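Local coordinates for rieske iron-sulfur protein soxF (Sulfolobus acidocaldarius, PDB 1JM1) that carries a Rieske-type [2Fe-2S] cluster held by two cysteines and two histidines, and probably passes electrons in the respiratory chain, at residues 93-107 with 191-204. Residues are numbered along the deposited sequence; the frame is centred on the assembly and turned at random. Where two conformers were deposited one is given.
Sequences VCVHLGCQLPAQVIV and YSYSVPNNPSCSNG. With FES (Fe2/s2 (inorganic) cluster), chain C.
In the conformer given, one of two modelled for this residue, Tyr193 OH donates to Gly98 O at 2.7 Å, lying in the carbonyl plane on a lone pair, and so links the C-terminal tail to the Rieske cluster-binding loop, whose Cys94 and His96 bind one iron each. Cys124 and His127 complete the cluster's ligands. Over one face of the Tyr193 ring, in this same conformer, sits Val93 CG2, a CH-pi contact 4.0 Å from the centroid; Val93 CG1, anti to the backbone N (chi1 -179°), reaches the hydroxyl instead.

The Gln100 amide stands nearly perpendicular to that ring, with OE1 at its edge. Its extended chain carries NE2 straight to Ser194 O (2.9 Å, 176° at the hydrogen), and Asp92 OD2 accepts from the same nitrogen. A water bridges OE1 to Ser194 N, so both ends of the amide are engaged and its flip is fixed. A leucine here would probably leave Ser194 O and Asp92 without their shared donor and the water without its amide acceptor.

Backbone pairing takes over further along: Ser202 N to Gln104 O, Ile106 N to Ser202 O (2.8 Å) and Gly204 N to Ile106 O form a short parallel ladder. Ile106 CG1 lies 4.2 Å from Cys201 SG, which is disulfide-bonded to Cys30.

Strand 202-203 thus ends the mixed sheet beside 105-107, which has 114-116 on its other side, while strand 43-48 packs on Tyr193 and Gln100 through Pro43.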
loop_
_atom_site.group_PDB
_atom_site.type_symbol
_atom_site.label_atom_id
_atom_site.label_comp_id
_atom_site.label_asym_id
_atom_site.label_seq_id
_atom_site.Cartn_x
_atom_site.Cartn_y
_atom_site.Cartn_z
ATOM N N VAL A 93 -7.691 -0.764 0.924
ATOM C CA VAL A 93 -9.089 -0.319 1.055
ATOM C C VAL A 93 -9.268 0.965 0.262
ATOM O O VAL A 93 -8.619 1.994 0.533
ATOM C CB VAL A 93 -9.503 -0.181 2.513
ATOM C CG1 VAL A 93 -10.989 0.267 2.574
ATOM C CG2 VAL A 93 -9.286 -1.451 3.319
ATOM N N CYS A 94 -10.160 0.922 -0.740
ATOM C CA CYS A 94 -10.469 2.087 -1.523
ATOM C C CYS A 94 -11.022 3.210 -0.678
ATOM O O CYS A 94 -11.879 2.996 0.187
ATOM C CB CYS A 94 -11.521 1.663 -2.576
ATOM S SG CYS A 94 -11.861 2.953 -3.795
ATOM N N VAL A 95 -10.527 4.431 -0.923
ATOM C CA VAL A 95 -10.942 5.611 -0.146
ATOM C C VAL A 95 -12.150 6.315 -0.763
ATOM O O VAL A 95 -12.563 7.365 -0.265
ATOM C CB VAL A 95 -9.784 6.550 0.145
ATOM C CG1 VAL A 95 -8.803 5.885 1.133
ATOM C CG2 VAL A 95 -9.035 7.008 -1.081
ATOM N N HIS A 96 -12.759 5.760 -1.807
ATOM C CA HIS A 96 -14.061 6.228 -2.276
ATOM C C HIS A 96 -15.149 5.679 -1.356
ATOM O O HIS A 96 -15.723 6.423 -0.562
ATOM C CB HIS A 96 -14.284 5.819 -3.708
ATOM C CG HIS A 96 -15.672 6.184 -4.195
ATOM N ND1 HIS A 96 -16.516 5.240 -4.733
ATOM C CD2 HIS A 96 -16.307 7.387 -4.109
ATOM C CE1 HIS A 96 -17.638 5.876 -4.987
ATOM N NE2 HIS A 96 -17.562 7.155 -4.635
ATOM N N LEU A 97 -15.415 4.369 -1.428
ATOM C CA LEU A 97 -16.503 3.741 -0.674
ATOM C C LEU A 97 -16.086 2.443 -0.071
ATOM O O LEU A 97 -16.927 1.595 0.292
ATOM C CB LEU A 97 -17.778 3.606 -1.520
ATOM C CG LEU A 97 -19.069 4.040 -0.857
ATOM C CD1 LEU A 97 -19.061 5.541 -0.484
ATOM C CD2 LEU A 97 -20.225 3.676 -1.754
ATOM N N GLY A 98 -14.777 2.216 0.196
ATOM C CA GLY A 98 -14.373 1.135 1.056
ATOM C C GLY A 98 -14.369 -0.231 0.445
ATOM O O GLY A 98 -14.234 -1.232 1.199
ATOM N N CYS A 99 -14.483 -0.372 -0.883
ATOM C CA CYS A 99 -14.228 -1.686 -1.446
ATOM C C CYS A 99 -12.781 -2.091 -1.258
ATOM O O CYS A 99 -11.886 -1.254 -1.231
ATOM C CB CYS A 99 -14.584 -1.699 -2.949
ATOM S SG CYS A 99 -16.397 -1.804 -3.129
ATOM N N GLN A 100 -12.552 -3.386 -1.149
ATOM C CA GLN A 100 -11.204 -3.919 -1.094
ATOM C C GLN A 100 -10.649 -3.988 -2.500
ATOM O O GLN A 100 -11.305 -4.452 -3.434
ATOM C CB GLN A 100 -11.214 -5.282 -0.396
ATOM C CG GLN A 100 -9.838 -5.799 -0.137
ATOM C CD GLN A 100 -9.770 -6.941 0.834
ATOM O OE1 GLN A 100 -10.783 -7.467 1.304
ATOM N NE2 GLN A 100 -8.566 -7.324 1.210
ATOM N N LEU A 101 -9.422 -3.529 -2.681
ATOM C CA LEU A 101 -8.858 -3.352 -4.010
ATOM C C LEU A 101 -8.191 -4.638 -4.488
ATOM O O LEU A 101 -7.360 -5.229 -3.772
ATOM C CB LEU A 101 -7.838 -2.209 -3.984
ATOM C CG LEU A 101 -8.444 -0.843 -3.726
ATOM C CD1 LEU A 101 -7.356 0.160 -3.332
ATOM C CD2 LEU A 101 -9.242 -0.312 -4.908
ATOM N N PRO A 102 -8.484 -5.063 -5.714
ATOM C CA PRO A 102 -7.938 -6.347 -6.227
ATOM C C PRO A 102 -6.543 -6.187 -6.820
ATOM O O PRO A 102 -6.304 -6.383 -8.011
ATOM C CB PRO A 102 -8.988 -6.779 -7.286
ATOM C CG PRO A 102 -9.484 -5.453 -7.821
ATOM C CD PRO A 102 -9.527 -4.513 -6.611
ATOM N N ALA A 103 -5.591 -5.825 -5.944
ATOM C CA ALA A 103 -4.225 -5.633 -6.374
ATOM C C ALA A 103 -3.564 -6.913 -6.851
ATOM O O ALA A 103 -2.550 -6.860 -7.532
ATOM C CB ALA A 103 -3.406 -5.028 -5.238
ATOM N N GLN A 104 -4.158 -8.054 -6.513
ATOM C CA GLN A 104 -3.631 -9.355 -6.945
ATOM C C GLN A 104 -4.043 -9.743 -8.363
ATOM O O GLN A 104 -3.516 -10.682 -8.904
ATOM C CB GLN A 104 -4.081 -10.502 -5.979
ATOM C CG GLN A 104 -5.574 -10.829 -5.976
ATOM C CD GLN A 104 -6.508 -9.986 -5.282
ATOM O OE1 GLN A 104 -6.275 -8.893 -4.845
ATOM N NE2 GLN A 104 -7.815 -10.348 -5.262
ATOM N N VAL A 105 -5.027 -9.024 -8.937
ATOM C CA VAL A 105 -5.523 -9.351 -10.288
ATOM C C VAL A 105 -4.714 -8.500 -11.253
ATOM O O VAL A 105 -4.921 -7.284 -11.349
ATOM C CB VAL A 105 -7.001 -9.146 -10.422
ATOM C CG1 VAL A 105 -7.448 -9.468 -11.862
ATOM C CG2 VAL A 105 -7.803 -10.003 -9.403
ATOM N N ILE A 106 -3.741 -9.098 -11.934
ATOM C CA ILE A 106 -2.812 -8.363 -12.774
ATOM C C ILE A 106 -3.391 -8.255 -14.177
ATOM O O ILE A 106 -3.763 -9.304 -14.758
ATOM C CB ILE A 106 -1.426 -9.017 -12.793
ATOM C CG1 ILE A 106 -0.898 -9.323 -11.369
ATOM C CG2 ILE A 106 -0.498 -8.207 -13.653
ATOM C CD1 ILE A 106 -0.796 -8.102 -10.445
ATOM N N VAL A 107 -3.580 -7.045 -14.670
ATOM C CA VAL A 107 -4.320 -6.811 -15.882
ATOM C C VAL A 107 -3.421 -6.093 -16.898
ATOM O O VAL A 107 -2.369 -5.467 -16.585
ATOM C CB VAL A 107 -5.652 -6.074 -15.645
ATOM C CG1 VAL A 107 -6.531 -6.891 -14.714
ATOM C CG2 VAL A 107 -5.461 -4.677 -15.089
ATOM N N TYR A 191 -14.520 -2.813 9.706
ATOM C CA TYR A 191 -13.379 -3.323 8.965
ATOM C C TYR A 191 -13.354 -4.838 9.129
ATOM O O TYR A 191 -12.712 -5.396 10.024
ATOM C CB TYR A 191 -12.074 -2.688 9.459
ATOM C CG TYR A 191 -11.673 -1.468 8.648
ATOM C CD1 TYR A 191 -12.479 -0.344 8.503
ATOM C CD2 TYR A 191 -10.436 -1.453 7.981
ATOM C CE1 TYR A 191 -12.054 0.752 7.742
ATOM C CE2 TYR A 191 -10.027 -0.388 7.219
ATOM C CZ TYR A 191 -10.842 0.717 7.096
ATOM O OH TYR A 191 -10.373 1.747 6.328
ATOM N N SER A 192 -13.993 -5.586 8.272
ATOM C CA SER A 192 -14.005 -7.046 8.467
ATOM C C SER A 192 -13.226 -7.700 7.368
ATOM O O SER A 192 -13.277 -8.906 7.190
ATOM C CB SER A 192 -15.557 -7.522 8.638
ATOM O OG SER A 192 -16.038 -7.271 7.382
ATOM N N TYR A 193 -12.444 -7.085 6.480
ATOM C CA TYR A 193 -11.687 -7.477 5.312
ATOM C C TYR A 193 -10.690 -8.592 5.686
ATOM O O TYR A 193 -10.009 -8.494 6.776
ATOM C CB TYR A 193 -10.847 -6.320 4.764
ATOM C CG TYR A 193 -11.628 -5.054 4.503
ATOM C CD1 TYR A 193 -11.627 -4.032 5.425
ATOM C CD2 TYR A 193 -12.357 -4.895 3.354
ATOM C CE1 TYR A 193 -12.324 -2.864 5.189
ATOM C CE2 TYR A 193 -13.077 -3.706 3.081
ATOM C CZ TYR A 193 -13.061 -2.713 4.004
ATOM O OH TYR A 193 -13.749 -1.531 3.862
ATOM N N SER A 194 -10.671 -9.513 4.840
ATOM C CA SER A 194 -9.563 -10.547 4.888
ATOM C C SER A 194 -8.296 -10.140 4.080
ATOM O O SER A 194 -8.245 -9.341 3.254
ATOM C CB SER A 194 -10.029 -11.912 4.488
ATOM O OG SER A 194 -10.860 -11.760 3.360
ATOM N N VAL A 195 -7.263 -10.836 4.355
ATOM C CA VAL A 195 -5.911 -10.676 3.873
ATOM C C VAL A 195 -5.694 -11.883 2.969
ATOM O O VAL A 195 -5.719 -13.041 3.423
ATOM C CB VAL A 195 -4.842 -10.659 4.977
ATOM C CG1 VAL A 195 -3.436 -10.550 4.403
ATOM C CG2 VAL A 195 -5.093 -9.438 5.932
ATOM N N PRO A 196 -5.518 -11.661 1.668
ATOM C CA PRO A 196 -5.224 -12.797 0.737
ATOM C C PRO A 196 -3.973 -13.578 1.100
ATOM O O PRO A 196 -3.030 -12.967 1.658
ATOM C CB PRO A 196 -4.992 -12.084 -0.609
ATOM C CG PRO A 196 -5.866 -10.848 -0.409
ATOM C CD PRO A 196 -5.670 -10.362 1.015
ATOM N N ASN A 197 -4.004 -14.884 0.838
ATOM C CA ASN A 197 -2.770 -15.690 1.015
ATOM C C ASN A 197 -1.761 -15.332 -0.077
ATOM O O ASN A 197 -2.061 -15.039 -1.192
ATOM C CB ASN A 197 -3.074 -17.197 0.984
ATOM C CG ASN A 197 -3.944 -17.682 2.164
ATOM O OD1 ASN A 197 -3.837 -17.236 3.310
ATOM N ND2 ASN A 197 -4.784 -18.649 1.794
ATOM N N ASN A 198 -0.496 -15.323 0.289
ATOM C CA ASN A 198 0.581 -15.026 -0.638
ATOM C C ASN A 198 1.206 -16.322 -1.119
ATOM O O ASN A 198 1.488 -17.180 -0.262
ATOM C CB ASN A 198 1.649 -14.158 0.032
ATOM C CG ASN A 198 1.096 -12.819 0.504
ATOM O OD1 ASN A 198 0.478 -12.096 -0.301
ATOM N ND2 ASN A 198 1.313 -12.495 1.742
ATOM N N PRO A 199 1.498 -16.480 -2.397
ATOM C CA PRO A 199 1.196 -15.598 -3.482
ATOM C C PRO A 199 -0.266 -15.670 -3.879
ATOM O O PRO A 199 -0.818 -16.751 -3.860
ATOM C CB PRO A 199 2.109 -16.012 -4.660
ATOM C CG PRO A 199 2.241 -17.497 -4.399
ATOM C CD PRO A 199 2.220 -17.700 -2.892
ATOM N N SER A 200 -0.831 -14.547 -4.284
ATOM C CA SER A 200 -2.226 -14.444 -4.640
ATOM C C SER A 200 -2.466 -14.039 -6.081
ATOM O O SER A 200 -3.633 -13.967 -6.508
ATOM C CB SER A 200 -2.831 -13.350 -3.706
ATOM O OG SER A 200 -2.223 -12.069 -4.059
ATOM N N CYS A 201 -1.458 -13.664 -6.836
ATOM C CA CYS A 201 -1.694 -13.024 -8.146
ATOM C C CYS A 201 -2.332 -13.984 -9.118
ATOM O O CYS A 201 -2.077 -15.214 -9.130
ATOM C CB CYS A 201 -0.395 -12.541 -8.755
ATOM S SG CYS A 201 0.450 -11.201 -7.915
ATOM N N SER A 202 -3.115 -13.407 -9.977
ATOM C CA SER A 202 -3.720 -14.119 -11.106
ATOM C C SER A 202 -3.704 -13.130 -12.275
ATOM O O SER A 202 -3.610 -11.922 -12.089
ATOM C CB SER A 202 -5.110 -14.611 -10.832
ATOM O OG SER A 202 -5.976 -13.460 -10.568
ATOM N N ASN A 203 -3.732 -13.634 -13.503
ATOM C CA ASN A 203 -3.858 -12.773 -14.665
ATOM C C ASN A 203 -5.328 -12.494 -14.996
ATOM O O ASN A 203 -6.145 -13.461 -15.130
ATOM C CB ASN A 203 -3.193 -13.397 -15.902
ATOM C CG ASN A 203 -1.682 -13.247 -15.719
ATOM O OD1 ASN A 203 -1.160 -12.226 -15.343
ATOM N ND2 ASN A 203 -0.996 -14.360 -15.975
ATOM N N GLY A 204 -5.718 -11.227 -15.112
ATOM C CA GLY A 204 -7.153 -10.982 -15.305
ATOM C C GLY A 204 -7.494 -10.092 -16.459
ATOM O O GLY A 204 -6.565 -9.773 -17.215
ATOM O OXT GLY A 204 -8.697 -9.670 -16.642
HETATM FE FE1 FES C . -13.630 1.955 -4.974
HETATM FE FE2 FES C . -16.011 3.253 -5.175
HETATM S S1 FES C . -14.329 3.273 -6.682
HETATM S S2 FES C . -15.365 1.855 -3.525
HETATM O O HOH W 1 -12.614 -9.600 2.538
HETATM O O HOH W 2 -2.507 -10.025 -17.267
#